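Local coordinates for 5-carboxymethyl-2-hydroxymuconate semialdehyde dehydrogenase (Thermus thermophilus, PDB 2D4E), which probably catalyses the NAD-dependent oxidation of 5-carboxymethyl-2-hydroxymuconate semialdehyde to the corresponding acid in the breakdown of homoprotocatechuate, at residues A27-A32 with F222-Q226; E42-S46 with L55-A59; P45-P49 with L112-Q116. Residue numbers count along the deposited sequence, not the author numbering.

Overall arrangement
The contacts lie in succession, 1 and 2 on the same side of the subunit's centre, as are 2 and 3. Contacts 1 and 2 have centres about 14 Å apart and are joined by backbone hydrogen bonds through both ends of Ala27, whose N lies 2.7 Å from Val57 O and whose O lies 2.8 Å from Ala59 N. Contacts 2 and 3, with centres about 12 Å apart, share Pro45, Ser46 and one sodium ion; Leu55 CD1 packs 3.2 Å from Leu112 O. Contacts 1 and 3 do not touch, their nearest atoms being about 8 Å apart. Between nearest atoms, NAD stays about 8 Å from the Gln226 side chain, 9 Å from Phe44's and 10 Å from Ala114's.

Contact 1: residues A27-A32 with F222-Q226; sequences ALHFIA and FNLVQ
Two short strands, 29-31 and 222-224, run side by side with opposed chain directions, 145° apart and with axes 4.6 Å from each other at closest approach. The backbones are extended throughout except at Ala32, whose phi/psi of 46/45 takes the chain out of its strand. The register places His29, Phe30 and Ile31 opposite Val225, Leu224 and Asn223.

Main-chain pairing amounts to a single antiparallel bridge, a hydrogen-bonded pair with CA atoms 4.7 Å apart: Phe30 N donates to Leu224 O (2.9 Å) and Leu224 N to Phe30 O (2.7 Å). Phe30 O also receives a CA-H...O contact from Asn223 CA at 3.1 Å.

Side-chain-to-backbone hydrogen bonds flank the bridge on both sides. His29, with chi1 m and chi2 -62°, accepts a bond from Gln226 N at ND1 (2.9 Å, near the ring plane), while its NE2 is bonded to Ser38. At the other end Asn223, chi1 m, offers OD1 to Ala32 N (3.1 Å); its ND2 is held by the carbonyls of Gly220 and Val193.

The apolar contact is that of the bridged pair, where Phe30 CB meets Leu224 CB at 4.0 Å. Van der Waals approaches to polar atoms add to it: the Phe30 ring (chi1 t) turns its edge to Phe222 O, 3.3 Å from CD2, and Gln226 NE2, bonded to Pro202 O, lies 4.3 Å from Ala27 CB.

Strand 222-224 is an outermost strand of the parallel sheet in the Rossmann-like NAD-binding domain of aldehyde dehydrogenases, and the N-terminal strand 29-31 adds a brief antiparallel neighbour to that edge.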
loop_
_atom_site.group_PDB
_atom_site.type_symbol
_atom_site.label_atom_id
_atom_site.label_comp_id
_atom_site.label_asym_id
_atom_site.label_seq_id
_atom_site.Cartn_x
_atom_site.Cartn_y
_atom_site.Cartn_z
ATOM N N ALA C 27 15.544 23.742 -36.287
ATOM C CA ALA C 27 14.792 22.889 -35.366
ATOM C C ALA C 27 13.356 23.408 -35.331
ATOM O O ALA C 27 13.098 24.501 -34.830
ATOM C CB ALA C 27 15.417 22.943 -33.974
ATOM N N LEU C 28 12.421 22.627 -35.862
ATOM C CA LEU C 28 11.023 23.055 -35.917
ATOM C C LEU C 28 10.130 22.534 -34.799
ATOM O O LEU C 28 10.502 21.635 -34.043
ATOM C CB LEU C 28 10.413 22.648 -37.261
ATOM C CG LEU C 28 11.122 23.149 -38.525
ATOM C CD1 LEU C 28 10.471 22.542 -39.758
ATOM C CD2 LEU C 28 11.060 24.662 -38.573
ATOM N N HIS C 29 8.941 23.118 -34.701
ATOM C CA HIS C 29 7.962 22.695 -33.713
ATOM C C HIS C 29 7.344 21.421 -34.263
ATOM O O HIS C 29 7.483 21.113 -35.445
ATOM C CB HIS C 29 6.821 23.714 -33.574
ATOM C CG HIS C 29 7.270 25.131 -33.415
ATOM N ND1 HIS C 29 8.023 25.562 -32.344
ATOM C CD2 HIS C 29 7.041 26.227 -34.179
ATOM C CE1 HIS C 29 8.237 26.862 -32.454
ATOM N NE2 HIS C 29 7.651 27.289 -33.559
ATOM N N PHE C 30 6.677 20.671 -33.396
ATOM C CA PHE C 30 5.971 19.479 -33.825
ATOM C C PHE C 30 4.569 19.691 -33.271
ATOM O O PHE C 30 4.346 19.608 -32.061
ATOM C CB PHE C 30 6.568 18.200 -33.246
ATOM C CG PHE C 30 6.003 16.960 -33.870
ATOM C CD1 PHE C 30 6.425 16.553 -35.135
ATOM C CD2 PHE C 30 4.995 16.238 -33.234
ATOM C CE1 PHE C 30 5.851 15.447 -35.759
ATOM C CE2 PHE C 30 4.410 15.127 -33.850
ATOM C CZ PHE C 30 4.840 14.733 -35.117
ATOM N N ILE C 31 3.633 19.983 -34.163
ATOM C CA ILE C 31 2.262 20.255 -33.769
ATOM C C ILE C 31 1.267 19.432 -34.572
ATOM O O ILE C 31 1.395 19.298 -35.790
ATOM C CB ILE C 31 1.962 21.758 -33.945
ATOM C CG1 ILE C 31 2.945 22.567 -33.092
ATOM C CG2 ILE C 31 0.520 22.059 -33.568
ATOM C CD1 ILE C 31 2.889 24.055 -33.315
ATOM N N ALA C 32 0.283 18.871 -33.880
ATOM C CA ALA C 32 -0.741 18.064 -34.523
ATOM C C ALA C 32 -0.146 17.058 -35.517
ATOM O O ALA C 32 -0.631 16.919 -36.641
ATOM C CB ALA C 32 -1.748 18.972 -35.230
ATOM N N PHE C 222 1.768 13.981 -28.704
ATOM C CA PHE C 222 2.978 14.687 -28.285
ATOM C C PHE C 222 3.251 15.886 -29.191
ATOM O O PHE C 222 3.370 15.750 -30.411
ATOM C CB PHE C 222 4.195 13.757 -28.284
ATOM C CG PHE C 222 5.489 14.465 -27.973
ATOM C CD1 PHE C 222 6.281 14.979 -28.997
ATOM C CD2 PHE C 222 5.892 14.660 -26.651
ATOM C CE1 PHE C 222 7.456 15.679 -28.713
ATOM C CE2 PHE C 222 7.064 15.360 -26.355
ATOM C CZ PHE C 222 7.848 15.871 -27.389
ATOM N N ASN C 223 3.353 17.062 -28.582
ATOM C CA ASN C 223 3.602 18.296 -29.319
ATOM C C ASN C 223 4.805 19.027 -28.762
ATOM O O ASN C 223 5.094 18.957 -27.566
ATOM C CB ASN C 223 2.386 19.206 -29.233
ATOM C CG ASN C 223 1.127 18.510 -29.671
ATOM O OD1 ASN C 223 0.748 18.566 -30.842
ATOM N ND2 ASN C 223 0.481 17.819 -28.738
ATOM N N LEU C 224 5.491 19.748 -29.640
ATOM C CA LEU C 224 6.677 20.494 -29.263
ATOM C C LEU C 224 6.634 21.920 -29.781
ATOM O O LEU C 224 6.308 22.163 -30.945
ATOM C CB LEU C 224 7.916 19.797 -29.818
ATOM C CG LEU C 224 9.177 20.655 -29.931
ATOM C CD1 LEU C 224 9.660 21.043 -28.539
ATOM C CD2 LEU C 224 10.249 19.885 -30.685
ATOM N N VAL C 225 6.956 22.865 -28.906
ATOM C CA VAL C 225 6.998 24.269 -29.288
ATOM C C VAL C 225 8.309 24.862 -28.779
ATOM O O VAL C 225 8.534 24.941 -27.573
ATOM C CB VAL C 225 5.821 25.072 -28.691
ATOM C CG1 VAL C 225 5.905 26.518 -29.155
ATOM C CG2 VAL C 225 4.493 24.466 -29.123
ATOM N N GLN C 226 9.176 25.252 -29.707
ATOM C CA GLN C 226 10.461 25.842 -29.359
ATOM C C GLN C 226 10.245 27.325 -29.098
ATOM O O GLN C 226 9.343 27.938 -29.673
ATOM C CB GLN C 226 11.455 25.667 -30.510
ATOM C CG GLN C 226 11.765 24.230 -30.857
ATOM C CD GLN C 226 12.787 23.608 -29.925
ATOM O OE1 GLN C 226 13.106 24.163 -28.875
ATOM N NE2 GLN C 226 13.299 22.444 -30.306
#

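Contact 2: residues E42-S46 with L55-A59; sequences ETFPS and LGVAA. With NA (sodium ion), chain I.
Phe44, Ser46 and Ala58 give up the largest areas in this antiparallel pairing of strands 43-46 and 55-59, whose axes approach to 4.5 Å at 145°. Phe44 and Ala58 form a hydrogen-bonded pair, Phe44 N to Ala58 O and Ala58 N to Phe44 O both measuring 2.9 Å. On the sheet face they share, chi1 p (68°) swings the Phe44 ring across the neighbouring strand, so that Ala58 CB sits over one ring face in a CH-pi contact, 4.1 Å from the centroid. The flanking non-hydrogen-bonded pairs are Thr43 with Ala59 and Pro45 with Val57, their CA atoms 4.3 and 4.2 Å apart; Pro45 CB and Val57 CG1 meet at 4.4 Å on the other face.

Ser46 N donates to Gly56 O (3.1 Å), and Leu55 N to Ser46 O (2.9 Å). Leu55 (phi/psi -85/-37) and Gly56 (173/-167) stand together opposite Ser46, an irregularity resembling a classic beta bulge. With chi1 t, Ser46 sends OG to the sodium ion at 2.7 Å.

The strands are the arms of the hairpin 43-48/53-59. Ser46 and Leu55 rest on Phe203 of helix 203-214, Leu55 also meets helix 103-114, and the Phe44 ring reaches Phe228.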
loop_
_atom_site.group_PDB
_atom_site.type_symbol
_atom_site.label_atom_id
_atom_site.label_comp_id
_atom_site.label_asym_id
_atom_site.label_seq_id
_atom_site.Cartn_x
_atom_site.Cartn_y
_atom_site.Cartn_z
ATOM N N GLU C 42 9.949 33.450 -37.912
ATOM C CA GLU C 42 11.067 33.809 -37.053
ATOM C C GLU C 42 11.773 32.610 -36.425
ATOM O O GLU C 42 11.162 31.569 -36.164
ATOM C CB GLU C 42 10.593 34.745 -35.941
ATOM C CG GLU C 42 10.311 36.163 -36.401
ATOM C CD GLU C 42 9.895 37.072 -35.257
ATOM O OE1 GLU C 42 10.560 37.040 -34.196
ATOM O OE2 GLU C 42 8.911 37.826 -35.420
ATOM N N THR C 43 13.070 32.771 -36.190
ATOM C CA THR C 43 13.875 31.732 -35.567
ATOM C C THR C 43 14.853 32.397 -34.606
ATOM O O THR C 43 14.994 33.620 -34.597
ATOM C CB THR C 43 14.699 30.929 -36.609
ATOM O OG1 THR C 43 15.615 31.806 -37.273
ATOM C CG2 THR C 43 13.791 30.273 -37.638
ATOM N N PHE C 44 15.513 31.588 -33.786
ATOM C CA PHE C 44 16.503 32.095 -32.849
ATOM C C PHE C 44 17.671 31.113 -32.871
ATOM O O PHE C 44 17.485 29.907 -33.038
ATOM C CB PHE C 44 15.903 32.243 -31.440
ATOM C CG PHE C 44 15.553 30.938 -30.772
ATOM C CD1 PHE C 44 16.487 30.274 -29.978
ATOM C CD2 PHE C 44 14.283 30.385 -30.920
ATOM C CE1 PHE C 44 16.160 29.080 -29.340
ATOM C CE2 PHE C 44 13.947 29.189 -30.285
ATOM C CZ PHE C 44 14.887 28.537 -29.493
ATOM N N PRO C 45 18.897 31.621 -32.725
ATOM C CA PRO C 45 20.063 30.739 -32.749
ATOM C C PRO C 45 20.419 30.107 -31.413
ATOM O O PRO C 45 20.017 30.588 -30.351
ATOM C CB PRO C 45 21.163 31.666 -33.228
ATOM C CG PRO C 45 20.825 32.940 -32.475
ATOM C CD PRO C 45 19.302 33.036 -32.602
ATOM N N SER C 46 21.173 29.015 -31.490
ATOM C CA SER C 46 21.669 28.318 -30.315
ATOM C C SER C 46 23.166 28.154 -30.540
ATOM O O SER C 46 23.596 27.669 -31.589
ATOM C CB SER C 46 21.026 26.944 -30.152
ATOM O OG SER C 46 21.559 26.310 -28.998
ATOM N N LEU C 55 25.371 27.022 -33.789
ATOM C CA LEU C 55 25.235 25.616 -34.170
ATOM C C LEU C 55 24.127 25.456 -35.193
ATOM O O LEU C 55 24.209 24.633 -36.109
ATOM C CB LEU C 55 24.879 24.756 -32.956
ATOM C CG LEU C 55 25.972 24.193 -32.052
ATOM C CD1 LEU C 55 25.315 23.501 -30.862
ATOM C CD2 LEU C 55 26.833 23.205 -32.830
ATOM N N GLY C 56 23.082 26.249 -35.011
ATOM C CA GLY C 56 21.939 26.199 -35.895
ATOM C C GLY C 56 20.856 27.090 -35.330
ATOM O O GLY C 56 21.113 27.890 -34.424
ATOM N N VAL C 57 19.643 26.958 -35.856
ATOM C CA VAL C 57 18.540 27.781 -35.393
ATOM C C VAL C 57 17.299 26.951 -35.090
ATOM O O VAL C 57 17.137 25.845 -35.601
ATOM C CB VAL C 57 18.187 28.867 -36.449
ATOM C CG1 VAL C 57 19.427 29.695 -36.775
ATOM C CG2 VAL C 57 17.645 28.217 -37.716
ATOM N N ALA C 58 16.425 27.492 -34.248
ATOM C CA ALA C 58 15.191 26.816 -33.885
ATOM C C ALA C 58 14.036 27.795 -34.057
ATOM O O ALA C 58 14.198 28.995 -33.827
ATOM C CB ALA C 58 15.263 26.335 -32.436
ATOM N N ALA C 59 12.876 27.283 -34.463
ATOM C CA ALA C 59 11.692 28.119 -34.659
ATOM C C ALA C 59 11.337 28.873 -33.377
ATOM O O ALA C 59 11.330 28.298 -32.285
ATOM C CB ALA C 59 10.516 27.260 -35.105
HETATM NA NA NA I . 23.405 25.584 -27.176
HETATM O O HOH W 1 23.886 27.518 -25.727
#

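Contact 3: residues P45-P49 with L112-Q116; sequences PSLDP and LDAGQ. With NA (sodium ion), chain I.
Pro49 lays its ring over the C-terminal end of helix 103-114, with CG 3.3 Å from Gly115 N and 3.7 Å from Ala114 C, and with CD 3.3 Å from Leu112 O and 3.5 Å from Asp113 O. Gly115 leaves the helix with phi/psi 76/7, a conformation that favours glycine; a CB here would also come within 2.9 Å of Pro49 CG. In the backbone register Asp48 faces Asp113 (CA-CA 5.4 Å) and Pro49 faces Gly115 (5.5 Å).

A sodium ion bridges the strand segment carrying Ser46 and Leu47 and the helix end. From the strand it takes Ser46 OG (chi1 t) at 2.7 Å and Leu47 O at 2.5 Å. Asp113 chelates it, with O at 2.4 Å and OD1 at 2.5 Å, the latter brought round by chi1 t (-155°) and chi2 9°. Water 1 at 2.5 Å and the main-chain O of Trp200 complete six ligands. Ser46 OG and Asp113 OD1, 2.7 Å apart, are neighbours because both coordinate the ion. Asp113 OD2 accepts a hydrogen bond from Phe203 N, and Asp48 forms a salt bridge with Arg19 and bonds to Ala50 N.

Such an intrasubunit monovalent-cation site is known in other aldehyde dehydrogenases. With neutral oxygens and a single carboxylate oxygen around the ion, the ligand set suits a monovalent cation, and coordination rather than direct hydrogen bonding joins strand to helix.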
loop_
_atom_site.group_PDB
_atom_site.type_symbol
_atom_site.label_atom_id
_atom_site.label_comp_id
_atom_site.label_asym_id
_atom_site.label_seq_id
_atom_site.Cartn_x
_atom_site.Cartn_y
_atom_site.Cartn_z
ATOM N N PRO C 45 18.897 31.621 -32.725
ATOM C CA PRO C 45 20.063 30.739 -32.749
ATOM C C PRO C 45 20.419 30.107 -31.413
ATOM O O PRO C 45 20.017 30.588 -30.351
ATOM C CB PRO C 45 21.163 31.666 -33.228
ATOM C CG PRO C 45 20.825 32.940 -32.475
ATOM C CD PRO C 45 19.302 33.036 -32.602
ATOM N N SER C 46 21.173 29.015 -31.490
ATOM C CA SER C 46 21.669 28.318 -30.315
ATOM C C SER C 46 23.166 28.154 -30.540
ATOM O O SER C 46 23.596 27.669 -31.589
ATOM C CB SER C 46 21.026 26.944 -30.152
ATOM O OG SER C 46 21.559 26.310 -28.998
ATOM N N LEU C 47 23.951 28.561 -29.551
ATOM C CA LEU C 47 25.402 28.500 -29.628
ATOM C C LEU C 47 26.009 27.172 -29.169
ATOM O O LEU C 47 25.382 26.391 -28.450
ATOM C CB LEU C 47 26.008 29.622 -28.771
ATOM C CG LEU C 47 25.424 31.034 -28.892
ATOM C CD1 LEU C 47 26.140 31.965 -27.926
ATOM C CD2 LEU C 47 25.567 31.536 -30.326
ATOM N N ASP C 48 27.241 26.940 -29.601
ATOM C CA ASP C 48 28.015 25.768 -29.218
ATOM C C ASP C 48 28.859 26.347 -28.083
ATOM O O ASP C 48 29.770 27.130 -28.323
ATOM C CB ASP C 48 28.891 25.321 -30.396
ATOM C CG ASP C 48 29.918 24.268 -30.011
ATOM O OD1 ASP C 48 30.493 23.651 -30.934
ATOM O OD2 ASP C 48 30.167 24.060 -28.804
ATOM N N PRO C 49 28.553 25.978 -26.830
ATOM C CA PRO C 49 29.282 26.481 -25.659
ATOM C C PRO C 49 30.797 26.334 -25.681
ATOM O O PRO C 49 31.496 27.006 -24.926
ATOM C CB PRO C 49 28.631 25.731 -24.499
ATOM C CG PRO C 49 28.170 24.455 -25.129
ATOM C CD PRO C 49 27.606 24.918 -26.439
ATOM N N LEU C 112 27.048 18.810 -28.287
ATOM C CA LEU C 112 27.372 20.024 -29.025
ATOM C C LEU C 112 26.577 21.234 -28.547
ATOM O O LEU C 112 27.108 22.337 -28.440
ATOM C CB LEU C 112 27.086 19.827 -30.517
ATOM C CG LEU C 112 27.927 18.825 -31.308
ATOM C CD1 LEU C 112 27.460 18.808 -32.757
ATOM C CD2 LEU C 112 29.394 19.217 -31.233
ATOM N N ASP C 113 25.299 21.004 -28.267
ATOM C CA ASP C 113 24.355 22.036 -27.855
ATOM C C ASP C 113 24.470 22.506 -26.401
ATOM O O ASP C 113 24.336 23.698 -26.122
ATOM C CB ASP C 113 22.934 21.509 -28.126
ATOM C CG ASP C 113 21.904 22.614 -28.333
ATOM O OD1 ASP C 113 22.284 23.796 -28.448
ATOM O OD2 ASP C 113 20.695 22.283 -28.400
ATOM N N ALA C 114 24.731 21.580 -25.478
ATOM C CA ALA C 114 24.794 21.930 -24.060
ATOM C C ALA C 114 26.154 21.870 -23.361
ATOM O O ALA C 114 26.243 22.165 -22.170
ATOM C CB ALA C 114 23.777 21.095 -23.287
ATOM N N GLY C 115 27.198 21.469 -24.083
ATOM C CA GLY C 115 28.534 21.448 -23.501
ATOM C C GLY C 115 29.008 20.380 -22.526
ATOM O O GLY C 115 30.105 20.517 -21.977
ATOM N N GLN C 116 28.227 19.329 -22.286
ATOM C CA GLN C 116 28.677 18.285 -21.366
ATOM C C GLN C 116 29.587 17.311 -22.116
ATOM O O GLN C 116 29.476 17.168 -23.331
ATOM C CB GLN C 116 27.483 17.522 -20.773
ATOM C CG GLN C 116 26.549 18.349 -19.877
ATOM C CD GLN C 116 27.251 18.957 -18.666
ATOM O OE1 GLN C 116 28.157 18.356 -18.092
ATOM N NE2 GLN C 116 26.810 20.144 -18.260
HETATM NA NA NA I . 23.405 25.584 -27.176
HETATM O O HOH W 1 23.886 27.518 -25.727
#